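Na-K-Cl cotransporter (PDB 3G40) probably couples chloride transport to that of cations across the membrane as an SLC12A-family member, the present chain being its C-terminal cytoplasmic domain. Local coordinates at residues Asn22-Val27 / Lys51-Ala56; Asn63-Leu68 / Ser82-Ile87; Val98-Leu103 / Arg132-Tyr137; Glu32-Phe37 / Pro69-Gly74; Leu113-Pro118 / Met139-Phe144. All coordinates share one frame; numbering follows the deposited sequence.

Contact 1 (Asn22-Val27 / Lys51-Ala56); sequences NLLVPV and KLLGLA
Strands 22-27 and 51-54 run parallel, their axes 4.5 Å apart at closest approach and 29° from alignment, pairing Leu24 with Lys51, Val25 with Leu52, Pro26 with Leu53 and Val27 with Gly54. Five backbone hydrogen bonds stitch the pair. The ladder opens with Lys51 N to Leu23 O and Val25 N to Lys51 O, runs on through Leu53 N to Val25 O and Val27 N to Leu53 O, and ends with Leu55 N giving its hydrogen to Val27 O at 2.8 Å. Leu53 O also receives a CA-H...O contact from Pro26 CA at 3.3 Å.

On the face carrying Leu24, Pro26, Lys51 and Leu53, Leu24 lies beside the aliphatic part of Lys51 and points the same way, its CD1 4.0 Å from Lys51 CD. Leu24 CG is anti to the backbone N (chi1 179°); CD1, set by chi2, also comes within 4.1 Å of Leu53 CB. Further along, Pro26 CB meets Leu55 CD1 at 4.1 Å. On the other face Leu52 sends CD2 between two valines, 4.2 Å from Val25 CB and 4.3 Å from Val27 CG2.

This is the strand pair of a beta-alpha-beta unit whose crossover is helix 30-44. Helix 94-103 covers the Leu24 face through Met100 and Leu96, helices 30-44 and 64-77 pack on Val27 and Leu52, and strands 112-116 and 81-86 flank the pair in the sheet.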
# COMPACT_ATOMS: atom_id res chain seq x y z
N ASN A 22 13.65 13.08 -11.48
CA ASN A 22 12.56 13.67 -12.25
C ASN A 22 11.91 12.56 -13.08
O ASN A 22 12.51 12.08 -14.03
CB ASN A 22 13.10 14.78 -13.16
CG ASN A 22 13.75 15.90 -12.37
OD1 ASN A 22 13.14 16.48 -11.48
ND2 ASN A 22 15.01 16.20 -12.70
N LEU A 23 10.71 12.14 -12.68
CA LEU A 23 10.08 10.98 -13.30
C LEU A 23 9.10 11.39 -14.39
O LEU A 23 8.39 12.38 -14.25
CB LEU A 23 9.30 10.17 -12.26
CG LEU A 23 10.08 9.76 -11.02
CD1 LEU A 23 9.20 8.91 -10.09
CD2 LEU A 23 11.32 9.01 -11.44
N LEU A 24 9.07 10.62 -15.47
CA LEU A 24 7.97 10.67 -16.42
C LEU A 24 7.11 9.44 -16.14
O LEU A 24 7.59 8.31 -16.22
CB LEU A 24 8.50 10.63 -17.85
CG LEU A 24 7.43 10.66 -18.94
CD1 LEU A 24 6.62 11.95 -18.86
CD2 LEU A 24 8.10 10.53 -20.29
N VAL A 25 5.86 9.68 -15.78
CA VAL A 25 4.97 8.61 -15.37
C VAL A 25 3.74 8.52 -16.29
O VAL A 25 2.81 9.31 -16.17
CB VAL A 25 4.49 8.83 -13.91
CG1 VAL A 25 3.61 7.67 -13.44
CG2 VAL A 25 5.69 9.04 -12.96
N PRO A 26 3.73 7.53 -17.19
CA PRO A 26 2.52 7.33 -17.99
C PRO A 26 1.37 6.85 -17.11
O PRO A 26 1.59 6.02 -16.22
CB PRO A 26 2.91 6.24 -18.99
CG PRO A 26 4.39 6.01 -18.81
CD PRO A 26 4.75 6.50 -17.45
N VAL A 27 0.18 7.38 -17.35
CA VAL A 27 -0.99 7.02 -16.58
C VAL A 27 -2.15 6.68 -17.52
O VAL A 27 -2.59 7.52 -18.30
CB VAL A 27 -1.43 8.17 -15.68
CG1 VAL A 27 -2.71 7.81 -14.95
CG2 VAL A 27 -0.32 8.53 -14.71
N LYS A 51 6.15 14.11 -13.69
CA LYS A 51 5.30 14.50 -14.81
C LYS A 51 4.30 13.39 -15.11
O LYS A 51 4.68 12.29 -15.49
CB LYS A 51 6.15 14.79 -16.05
CG LYS A 51 5.32 15.32 -17.22
CD LYS A 51 6.23 15.86 -18.32
CE LYS A 51 5.80 17.26 -18.76
NZ LYS A 51 4.33 17.38 -18.97
N LEU A 52 3.02 13.70 -14.94
CA LEU A 52 1.98 12.73 -15.24
C LEU A 52 1.60 12.82 -16.70
O LEU A 52 1.12 13.84 -17.15
CB LEU A 52 0.78 12.98 -14.35
CG LEU A 52 1.13 12.97 -12.87
CD1 LEU A 52 -0.06 13.40 -12.03
CD2 LEU A 52 1.66 11.56 -12.41
N LEU A 53 1.85 11.74 -17.45
CA LEU A 53 1.54 11.68 -18.87
C LEU A 53 0.30 10.82 -19.06
O LEU A 53 0.39 9.59 -19.10
CB LEU A 53 2.72 11.12 -19.66
CG LEU A 53 2.52 10.89 -21.16
CD1 LEU A 53 2.23 12.20 -21.86
CD2 LEU A 53 3.76 10.24 -21.77
N GLY A 54 -0.85 11.49 -19.13
CA GLY A 54 -2.12 10.81 -19.26
C GLY A 54 -2.33 10.27 -20.64
O GLY A 54 -2.27 11.00 -21.64
N LEU A 55 -2.60 8.97 -20.71
CA LEU A 55 -2.87 8.32 -21.98
C LEU A 55 -4.35 7.96 -22.11
O LEU A 55 -4.83 7.02 -21.48
CB LEU A 55 -2.00 7.07 -22.15
CG LEU A 55 -0.50 7.30 -21.92
CD1 LEU A 55 0.25 6.00 -22.06
CD2 LEU A 55 0.04 8.35 -22.90
N ALA A 56 -5.05 8.77 -22.91
CA ALA A 56 -6.46 8.60 -23.24
C ALA A 56 -7.36 8.37 -22.04
O ALA A 56 -8.58 8.24 -22.20
CB ALA A 56 -6.66 7.48 -24.28

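Contact 2 (Asn63-Leu68 / Ser82-Ile87); sequences NLLSQL and SSWTII
Ile86 plugs the start of helix 64-77 from strand 81-86, the last strand of the beta-alpha-beta unit formed with strand 49-54. Helix and strand segments run almost exactly opposite in direction (176°), with axes 9.2 Å apart at closest approach.

The chief bump is the CD1 methyl of Ile86. It enters the hollow made by the backbone of Leu64 and Leu65, touching Leu64 CB at 3.6 Å and Leu65 CD1 at 3.7 Å, while the side chains of Leu65 and Ile86 cross at about a right angle. The fit is tight: Ile86 CD1 is only 3.5 Å from Leu65 CA. Ile86 CG1 is anti to its own carbonyl carbon (chi1 -59°), and chi2 (-157°) extends CD1 onward from there to the helix backbone. Leu65 N lies against this methyl; it and Leu64 N are hydrogen-bonded to the carboxylate of Asp60.

Next along, Trp84 stands against the flank of Leu68, whose carbonyl carbon lies over one face of the indole. Leu65 CD1 approaches the six-membered ring obliquely, 4.3 Å from Trp84 CZ3. Leu68 fills the dip between Trp84 and Ile86, its CD1 lying 3.9 Å from Thr85 O.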
# COMPACT_ATOMS: atom_id res chain seq x y z
N ASN A 63 -11.71 9.51 -17.34
CA ASN A 63 -11.72 10.95 -17.09
C ASN A 63 -10.41 11.44 -16.48
O ASN A 63 -10.39 12.03 -15.40
CB ASN A 63 -12.90 11.35 -16.22
CG ASN A 63 -13.35 12.78 -16.49
OD1 ASN A 63 -12.72 13.51 -17.26
ND2 ASN A 63 -14.46 13.18 -15.87
N LEU A 64 -9.31 11.17 -17.17
CA LEU A 64 -8.01 11.67 -16.76
C LEU A 64 -8.03 13.19 -16.62
O LEU A 64 -7.30 13.75 -15.80
CB LEU A 64 -6.94 11.23 -17.77
CG LEU A 64 -6.72 9.72 -17.83
CD1 LEU A 64 -5.67 9.37 -18.86
CD2 LEU A 64 -6.32 9.21 -16.47
N LEU A 65 -8.87 13.87 -17.41
CA LEU A 65 -8.89 15.33 -17.40
C LEU A 65 -9.31 15.86 -16.04
O LEU A 65 -8.85 16.93 -15.62
CB LEU A 65 -9.82 15.87 -18.50
CG LEU A 65 -9.56 17.31 -18.99
CD1 LEU A 65 -8.21 17.42 -19.68
CD2 LEU A 65 -10.68 17.78 -19.92
N SER A 66 -10.16 15.12 -15.34
CA SER A 66 -10.61 15.51 -14.01
C SER A 66 -9.63 15.10 -12.89
O SER A 66 -9.44 15.82 -11.92
CB SER A 66 -11.98 14.91 -13.72
OG SER A 66 -12.93 15.36 -14.67
N GLN A 67 -9.01 13.93 -13.05
CA GLN A 67 -8.22 13.35 -11.97
C GLN A 67 -6.74 13.75 -11.96
O GLN A 67 -6.16 13.96 -10.90
CB GLN A 67 -8.35 11.82 -11.97
CG GLN A 67 -9.77 11.33 -11.79
CD GLN A 67 -9.84 9.99 -11.08
OE1 GLN A 67 -9.16 9.77 -10.08
NE2 GLN A 67 -10.68 9.10 -11.59
N LEU A 68 -6.12 13.83 -13.14
CA LEU A 68 -4.69 14.13 -13.20
C LEU A 68 -4.31 15.48 -12.60
O LEU A 68 -3.31 15.58 -11.89
CB LEU A 68 -4.13 13.99 -14.63
CG LEU A 68 -3.97 12.57 -15.17
CD1 LEU A 68 -3.07 12.59 -16.38
CD2 LEU A 68 -3.41 11.61 -14.10
N SER A 82 5.52 19.04 -9.86
CA SER A 82 4.70 18.20 -10.69
C SER A 82 4.03 18.95 -11.83
O SER A 82 3.74 20.15 -11.73
CB SER A 82 3.62 17.51 -9.85
OG SER A 82 3.00 16.49 -10.59
N SER A 83 3.78 18.22 -12.91
CA SER A 83 3.01 18.76 -14.03
C SER A 83 2.24 17.60 -14.63
O SER A 83 2.45 16.44 -14.27
CB SER A 83 3.97 19.38 -15.05
OG SER A 83 4.91 18.41 -15.50
N TRP A 84 1.31 17.89 -15.53
CA TRP A 84 0.53 16.83 -16.13
C TRP A 84 0.18 17.24 -17.55
O TRP A 84 0.13 18.43 -17.88
CB TRP A 84 -0.75 16.57 -15.31
CG TRP A 84 -1.65 17.76 -15.25
CD1 TRP A 84 -1.61 18.79 -14.35
CD2 TRP A 84 -2.75 18.06 -16.14
NE1 TRP A 84 -2.59 19.71 -14.63
CE2 TRP A 84 -3.31 19.28 -15.72
CE3 TRP A 84 -3.30 17.41 -17.25
CZ2 TRP A 84 -4.41 19.88 -16.38
CZ3 TRP A 84 -4.39 18.01 -17.90
CH2 TRP A 84 -4.93 19.22 -17.45
N THR A 85 -0.02 16.25 -18.40
CA THR A 85 -0.56 16.53 -19.74
C THR A 85 -1.41 15.33 -20.09
O THR A 85 -1.31 14.28 -19.44
CB THR A 85 0.57 16.73 -20.77
OG1 THR A 85 0.00 17.10 -22.03
CG2 THR A 85 1.34 15.45 -20.96
N ILE A 86 -2.26 15.47 -21.09
CA ILE A 86 -3.06 14.34 -21.54
C ILE A 86 -2.83 14.03 -23.02
O ILE A 86 -2.95 14.91 -23.89
CB ILE A 86 -4.56 14.54 -21.25
CG1 ILE A 86 -4.77 14.73 -19.76
CG2 ILE A 86 -5.36 13.35 -21.76
CD1 ILE A 86 -6.15 14.41 -19.29
N ILE A 87 -2.48 12.77 -23.27
CA ILE A 87 -2.11 12.23 -24.57
C ILE A 87 -1.11 13.08 -25.35
O ILE A 87 0.08 12.75 -25.37
CB ILE A 87 -3.33 11.85 -25.43
CG1 ILE A 87 -4.26 13.04 -25.64
CG2 ILE A 87 -4.10 10.73 -24.77
CD1 ILE A 87 -5.55 12.69 -26.37

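Contact 3 (Val98-Leu103 / Arg132-Tyr137); sequences VGMEAL and RKASMY
The ring of Tyr137 stands between the side chains of Met100 and Glu101. The CE methyl of Met100 touches Tyr137 CD1 at 3.5 Å, and its CB lies over one face toward the rim, where the backbone N of Glu101 also sits. Across the ring, Glu101 folds its carboxylate against the CE2 corner, with OE2 3.0 Å from Tyr137 CE2, a close approach of oxygen to an aromatic C-H. OE1 lies in the ring plane at the edge, and the carboxylate is turned 85° from that plane.

Met100 reaches the ring by a bend at chi3 (-52°), with SD 4.2 Å from Ala134 CB and CE 4.3 Å from Lys133 CB; Met139 packs on it from beyond. Tyr137 itself follows the last turn of helix 124-136, its N held by a weak bond to Ala134 O. An alanine in place of Tyr137 would probably leave the Met100 methyl and the Glu101 carboxylate without their ring partner and open a gap between the two helix ends.

Helices 94-103 and 124-136 lie on the same face of the central sheet, the arrangement of neighbouring helices in a Rossmann-like alpha/beta fold of strand order 3-2-1-4-5.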
# COMPACT_ATOMS: atom_id res chain seq x y z
N VAL A 98 6.58 10.33 -28.04
CA VAL A 98 6.31 11.77 -28.11
C VAL A 98 6.48 12.40 -26.73
O VAL A 98 7.06 13.48 -26.59
CB VAL A 98 4.89 12.06 -28.65
CG1 VAL A 98 4.58 13.55 -28.54
CG2 VAL A 98 4.75 11.57 -30.08
N GLY A 99 5.95 11.72 -25.71
CA GLY A 99 6.07 12.19 -24.34
C GLY A 99 7.51 12.47 -23.97
O GLY A 99 7.84 13.55 -23.46
N MET A 100 8.39 11.51 -24.23
CA MET A 100 9.80 11.65 -23.92
C MET A 100 10.49 12.65 -24.85
O MET A 100 11.35 13.42 -24.43
CB MET A 100 10.50 10.29 -24.00
CG MET A 100 9.84 9.20 -23.16
SD MET A 100 10.80 7.67 -23.13
CE MET A 100 11.06 7.39 -24.88
N GLU A 101 10.09 12.63 -26.12
CA GLU A 101 10.65 13.54 -27.10
C GLU A 101 10.41 14.98 -26.67
O GLU A 101 11.27 15.84 -26.84
CB GLU A 101 10.03 13.29 -28.48
CG GLU A 101 10.63 14.13 -29.60
CD GLU A 101 12.11 13.85 -29.81
OE1 GLU A 101 12.47 13.39 -30.91
OE2 GLU A 101 12.90 14.09 -28.88
N ALA A 102 9.23 15.23 -26.12
CA ALA A 102 8.84 16.58 -25.71
C ALA A 102 9.67 17.08 -24.53
O ALA A 102 9.83 18.28 -24.33
CB ALA A 102 7.35 16.62 -25.37
N LEU A 103 10.21 16.14 -23.75
CA LEU A 103 11.00 16.46 -22.56
C LEU A 103 12.31 17.19 -22.89
O LEU A 103 12.82 17.95 -22.06
CB LEU A 103 11.28 15.18 -21.76
CG LEU A 103 10.20 14.66 -20.81
CD1 LEU A 103 10.56 14.95 -19.36
CD2 LEU A 103 8.82 15.22 -21.15
N ARG A 132 13.82 0.13 -24.45
CA ARG A 132 14.92 0.27 -25.40
C ARG A 132 15.02 1.72 -25.89
O ARG A 132 16.12 2.28 -25.98
CB ARG A 132 14.67 -0.68 -26.57
CG ARG A 132 15.90 -1.29 -27.21
CD ARG A 132 15.48 -2.18 -28.37
NE ARG A 132 14.67 -1.45 -29.34
CZ ARG A 132 15.06 -1.13 -30.57
NH1 ARG A 132 16.27 -1.49 -30.99
NH2 ARG A 132 14.26 -0.45 -31.37
N LYS A 133 13.87 2.32 -26.18
CA LYS A 133 13.79 3.69 -26.68
C LYS A 133 14.21 4.75 -25.66
O LYS A 133 14.75 5.79 -26.02
CB LYS A 133 12.37 4.01 -27.15
CG LYS A 133 11.87 3.22 -28.36
CD LYS A 133 12.29 3.86 -29.68
CE LYS A 133 11.63 3.16 -30.86
NZ LYS A 133 12.38 3.33 -32.14
N ALA A 134 13.96 4.48 -24.37
CA ALA A 134 14.19 5.48 -23.33
C ALA A 134 15.65 5.93 -23.28
O ALA A 134 15.94 7.10 -23.01
CB ALA A 134 13.73 4.97 -21.95
N SER A 135 16.56 5.00 -23.55
CA SER A 135 17.98 5.30 -23.53
C SER A 135 18.34 6.32 -24.60
O SER A 135 19.21 7.16 -24.41
CB SER A 135 18.78 4.01 -23.73
OG SER A 135 18.25 2.97 -22.93
N MET A 136 17.64 6.25 -25.73
CA MET A 136 17.87 7.16 -26.84
C MET A 136 17.65 8.61 -26.43
O MET A 136 18.33 9.52 -26.92
CB MET A 136 16.96 6.80 -28.01
CG MET A 136 17.02 5.33 -28.42
SD MET A 136 15.86 4.93 -29.74
CE MET A 136 16.27 3.20 -30.02
N TYR A 137 16.69 8.84 -25.54
CA TYR A 137 16.40 10.19 -25.08
C TYR A 137 17.13 10.54 -23.79
O TYR A 137 16.65 11.36 -22.99
CB TYR A 137 14.88 10.38 -24.92
CG TYR A 137 14.13 10.24 -26.23
CD1 TYR A 137 13.62 9.01 -26.63
CD2 TYR A 137 13.94 11.33 -27.06
CE1 TYR A 137 12.94 8.88 -27.83
CE2 TYR A 137 13.25 11.21 -28.26
CZ TYR A 137 12.76 9.98 -28.64
OH TYR A 137 12.08 9.85 -29.82

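Contact 4 (Glu32-Phe37 / Pro69-Gly74); sequences ELMGTF and PSISEG
Ile71 of helix 64-77 reaches across to Leu33, Met34 and Phe37 of helix 30-44. The two are neighbouring helices on one face of the Rossmann-like sheet, their segments nearly parallel (7°) with axes 11.6 Å apart.

Aliphatic contacts come first. Leu33 and Ile71 meet tip to tip, Leu33 CD2 being 3.5 Å from Ile71 CD1 and 3.7 Å from Ile71 CG2. Leu33 CB points toward the other helix, and CG is anti to the backbone N (chi1 176°). The thioether of Met34, carried round by bends at chi2 and chi3, crosses obliquely and sets SD 3.8 Å from both Ile71 CG1 and Ile71 CD1.

A side-chain hydrogen bond lies within helix 30-44: Thr36 OG1 donates to Glu32 O at 2.7 Å, away from this interface. Arg154 of the second subunit packs on Met34 and Phe37, so that subunit comes up against helix 30-44 here.

Aromatic contact belongs to Phe37, whose ring is also stacked with Phe75. The phenyl slides past Ile71 in the opposite direction, so that CD1 lies 3.7 Å from Ile71 CG2 and Ile71 O stands in the ring plane. Farther along the same edge, Phe37 CZ rests 3.6 Å from the carbonyl carbon of Gly74, which has no side chain to intervene.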
# COMPACT_ATOMS: atom_id res chain seq x y z
N GLU A 32 -4.57 3.19 -10.36
CA GLU A 32 -3.20 2.66 -10.24
C GLU A 32 -2.27 3.77 -9.78
O GLU A 32 -1.42 3.57 -8.92
CB GLU A 32 -2.70 2.10 -11.57
CG GLU A 32 -3.18 0.70 -11.89
CD GLU A 32 -2.44 -0.39 -11.11
OE1 GLU A 32 -1.45 -0.09 -10.40
OE2 GLU A 32 -2.85 -1.56 -11.23
N LEU A 33 -2.43 4.95 -10.37
CA LEU A 33 -1.64 6.10 -9.94
C LEU A 33 -1.85 6.38 -8.45
O LEU A 33 -0.89 6.60 -7.73
CB LEU A 33 -1.98 7.34 -10.77
CG LEU A 33 -1.27 8.63 -10.35
CD1 LEU A 33 0.24 8.47 -10.39
CD2 LEU A 33 -1.74 9.80 -11.25
N MET A 34 -3.11 6.40 -8.00
CA MET A 34 -3.39 6.65 -6.59
C MET A 34 -2.70 5.58 -5.72
O MET A 34 -2.21 5.87 -4.64
CB MET A 34 -4.89 6.66 -6.32
CG MET A 34 -5.63 7.90 -6.87
SD MET A 34 -4.88 9.44 -6.25
CE MET A 34 -5.42 9.43 -4.55
N GLY A 35 -2.68 4.35 -6.22
CA GLY A 35 -2.06 3.26 -5.47
C GLY A 35 -0.54 3.35 -5.40
O GLY A 35 0.09 2.68 -4.58
N THR A 36 0.04 4.18 -6.27
CA THR A 36 1.48 4.32 -6.38
C THR A 36 1.95 5.70 -5.94
O THR A 36 3.14 5.95 -5.88
CB THR A 36 1.96 4.13 -7.84
OG1 THR A 36 1.23 3.07 -8.46
CG2 THR A 36 3.44 3.82 -7.89
N PHE A 37 1.01 6.60 -5.65
CA PHE A 37 1.35 7.98 -5.30
C PHE A 37 2.46 8.08 -4.23
O PHE A 37 3.45 8.79 -4.41
CB PHE A 37 0.10 8.74 -4.84
CG PHE A 37 0.33 10.18 -4.50
CD1 PHE A 37 -0.05 11.18 -5.42
CD2 PHE A 37 0.84 10.56 -3.26
CE1 PHE A 37 0.12 12.53 -5.11
CE2 PHE A 37 1.03 11.91 -2.95
CZ PHE A 37 0.65 12.90 -3.89
N PRO A 69 -5.08 16.54 -12.89
CA PRO A 69 -4.71 17.83 -12.30
C PRO A 69 -4.78 17.79 -10.78
O PRO A 69 -3.96 18.42 -10.12
CB PRO A 69 -5.79 18.78 -12.83
CG PRO A 69 -6.23 18.15 -14.09
CD PRO A 69 -6.19 16.68 -13.85
N SER A 70 -5.73 17.06 -10.23
CA SER A 70 -5.84 16.98 -8.78
C SER A 70 -4.66 16.22 -8.18
O SER A 70 -4.12 16.58 -7.13
CB SER A 70 -7.14 16.32 -8.36
OG SER A 70 -7.25 16.30 -6.95
N ILE A 71 -4.27 15.15 -8.85
CA ILE A 71 -3.17 14.33 -8.33
C ILE A 71 -1.87 15.11 -8.46
O ILE A 71 -1.04 15.09 -7.56
CB ILE A 71 -3.11 12.97 -9.02
CG1 ILE A 71 -4.45 12.25 -8.81
CG2 ILE A 71 -1.97 12.12 -8.43
CD1 ILE A 71 -4.64 11.03 -9.67
N SER A 72 -1.71 15.85 -9.56
CA SER A 72 -0.51 16.65 -9.75
C SER A 72 -0.38 17.71 -8.65
O SER A 72 0.69 17.93 -8.10
CB SER A 72 -0.53 17.29 -11.16
OG SER A 72 0.73 17.83 -11.48
N GLU A 73 -1.48 18.39 -8.35
CA GLU A 73 -1.52 19.33 -7.23
C GLU A 73 -1.18 18.62 -5.91
O GLU A 73 -0.55 19.19 -5.02
CB GLU A 73 -2.91 19.97 -7.14
CG GLU A 73 -3.16 20.75 -5.86
CD GLU A 73 -2.41 22.07 -5.81
OE1 GLU A 73 -1.34 22.19 -6.44
OE2 GLU A 73 -2.91 23.01 -5.14
N GLY A 74 -1.59 17.36 -5.80
CA GLY A 74 -1.30 16.60 -4.59
C GLY A 74 0.20 16.44 -4.40
O GLY A 74 0.71 16.59 -3.29

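Contact 5 (Leu113-Pro118 / Met139-Phe144); sequences LFLRLP and MGVLLF
Leu142 O is gripped twice by the neighbouring strand: Leu115 N donates to it at 2.8 Å, nearly straight (178°) and nearly along the C=O axis, while Phe114 CA approaches at 3.6 Å as a CA-H...O contact. The same pattern repeats at Leu113 O, which takes the N-H of Leu142 together with Val141 CA, and at Leu115 O, held by Phe144 N. Leu113 N to Gly140 O and Leu117 N to Phe144 O complete a parallel ladder of five bonds.

Strands 112-116 and 140-145 are the two strands of a beta-alpha-beta unit with helix 124-136 as the crossover, near the middle of the ten-stranded sheet. On the side facing helix 30-44, Phe114 and Phe144 lie side by side, Phe114 CZ 3.7 Å from Phe144 CB. Phe114 CG is set anti to the backbone N (chi1 -172°), and chi2 (97°) turns CD1 to 4.0 Å from Leu142 CB. An alanine in place of Phe114 would probably leave Leu142 and the Phe144 side chain without this ring and open a gap under Phe39 and Leu40 of helix 30-44.

On the opposite face, Leu143 CD1 fits between Leu115 CB at 3.9 Å and Leu117 CB at 3.8 Å, Leu117 crossing Leu143 on its way to helix 258-268. At the start of the ladder, Met139 curls back, its CE 3.5 Å from Leu113 N.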
# COMPACT_ATOMS: atom_id res chain seq x y z
N LEU A 113 12.07 7.40 -16.79
CA LEU A 113 10.77 6.83 -17.13
C LEU A 113 10.33 5.79 -16.09
O LEU A 113 11.04 4.81 -15.86
CB LEU A 113 10.85 6.16 -18.51
CG LEU A 113 9.55 5.50 -18.99
CD1 LEU A 113 8.43 6.55 -19.11
CD2 LEU A 113 9.79 4.81 -20.31
N PHE A 114 9.17 6.00 -15.49
CA PHE A 114 8.63 5.08 -14.48
C PHE A 114 7.53 4.20 -15.06
O PHE A 114 6.45 4.69 -15.42
CB PHE A 114 8.11 5.86 -13.27
CG PHE A 114 7.72 4.99 -12.11
CD1 PHE A 114 8.60 4.78 -11.06
CD2 PHE A 114 6.47 4.38 -12.07
CE1 PHE A 114 8.25 3.97 -9.98
CE2 PHE A 114 6.11 3.56 -10.98
CZ PHE A 114 7.01 3.36 -9.94
N LEU A 115 7.79 2.89 -15.11
CA LEU A 115 6.84 1.94 -15.69
C LEU A 115 6.44 0.90 -14.67
O LEU A 115 7.25 0.46 -13.85
CB LEU A 115 7.46 1.22 -16.88
CG LEU A 115 7.97 2.07 -18.04
CD1 LEU A 115 8.71 1.20 -19.03
CD2 LEU A 115 6.81 2.79 -18.72
N ARG A 116 5.19 0.49 -14.75
CA ARG A 116 4.68 -0.60 -13.94
C ARG A 116 4.80 -1.89 -14.76
O ARG A 116 4.52 -1.90 -15.97
CB ARG A 116 3.23 -0.31 -13.55
CG ARG A 116 2.55 -1.38 -12.72
CD ARG A 116 1.07 -1.07 -12.54
NE ARG A 116 0.29 -2.29 -12.35
CZ ARG A 116 -0.38 -2.90 -13.32
NH1 ARG A 116 -0.39 -2.39 -14.55
NH2 ARG A 116 -1.05 -4.02 -13.07
N LEU A 117 5.23 -2.96 -14.12
CA LEU A 117 5.29 -4.26 -14.76
C LEU A 117 3.98 -4.99 -14.45
O LEU A 117 3.76 -5.42 -13.32
CB LEU A 117 6.49 -5.07 -14.23
CG LEU A 117 6.80 -6.43 -14.88
CD1 LEU A 117 7.08 -6.31 -16.37
CD2 LEU A 117 7.98 -7.10 -14.17
N PRO A 118 3.10 -5.12 -15.44
CA PRO A 118 1.80 -5.74 -15.19
C PRO A 118 1.92 -7.25 -14.99
O PRO A 118 2.93 -7.84 -15.39
CB PRO A 118 1.01 -5.45 -16.48
CG PRO A 118 1.80 -4.39 -17.21
CD PRO A 118 3.23 -4.60 -16.81
N MET A 139 17.40 8.88 -21.12
CA MET A 139 16.55 8.60 -19.96
C MET A 139 16.86 7.28 -19.25
O MET A 139 17.09 6.25 -19.88
CB MET A 139 15.07 8.63 -20.35
CG MET A 139 14.50 10.02 -20.48
SD MET A 139 12.75 9.98 -20.93
CE MET A 139 11.93 9.81 -19.34
N GLY A 140 16.85 7.33 -17.92
CA GLY A 140 16.88 6.12 -17.12
C GLY A 140 15.49 5.51 -17.11
O GLY A 140 14.50 6.17 -17.47
N VAL A 141 15.40 4.25 -16.70
CA VAL A 141 14.11 3.58 -16.58
C VAL A 141 13.99 2.91 -15.22
O VAL A 141 14.93 2.25 -14.76
CB VAL A 141 13.90 2.54 -17.70
CG1 VAL A 141 12.58 1.80 -17.51
CG2 VAL A 141 13.95 3.20 -19.08
N LEU A 142 12.84 3.10 -14.57
CA LEU A 142 12.49 2.34 -13.37
C LEU A 142 11.31 1.46 -13.71
O LEU A 142 10.27 1.94 -14.15
CB LEU A 142 12.12 3.27 -12.21
CG LEU A 142 13.26 4.10 -11.61
CD1 LEU A 142 12.72 5.06 -10.56
CD2 LEU A 142 14.33 3.17 -10.99
N LEU A 143 11.48 0.15 -13.54
CA LEU A 143 10.38 -0.77 -13.80
C LEU A 143 9.93 -1.40 -12.49
O LEU A 143 10.69 -2.11 -11.82
CB LEU A 143 10.82 -1.82 -14.82
CG LEU A 143 9.82 -2.93 -15.16
CD1 LEU A 143 8.62 -2.41 -15.98
CD2 LEU A 143 10.54 -4.06 -15.89
N PHE A 144 8.69 -1.12 -12.11
CA PHE A 144 8.20 -1.47 -10.78
C PHE A 144 7.30 -2.70 -10.80
O PHE A 144 6.30 -2.75 -11.51
CB PHE A 144 7.50 -0.25 -10.18
CG PHE A 144 6.93 -0.47 -8.81
CD1 PHE A 144 7.65 -1.17 -7.83
CD2 PHE A 144 5.69 0.05 -8.48
CE1 PHE A 144 7.12 -1.34 -6.56
CE2 PHE A 144 5.16 -0.11 -7.21
CZ PHE A 144 5.87 -0.81 -6.25

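From the N terminus, contact 1 closes the loop that holds helix 30-44 and joins the first two strands. Contact 4 starts within that loop and ends on helix 64-77, so it crosses contact 1 and ties the two helices on one side of the sheet. It also crosses contact 2, which brings the same second helix down on edge strand 81-86. Contacts 3 and 5 follow in series after contacts 1, 2 and 4 and cross each other: contact 3 joins helices 94-103 and 124-136 on the other side, while contact 5 closes the loop around helix 124-136. Leu24 and Phe114 link contacts 1 and 5 through the backbone.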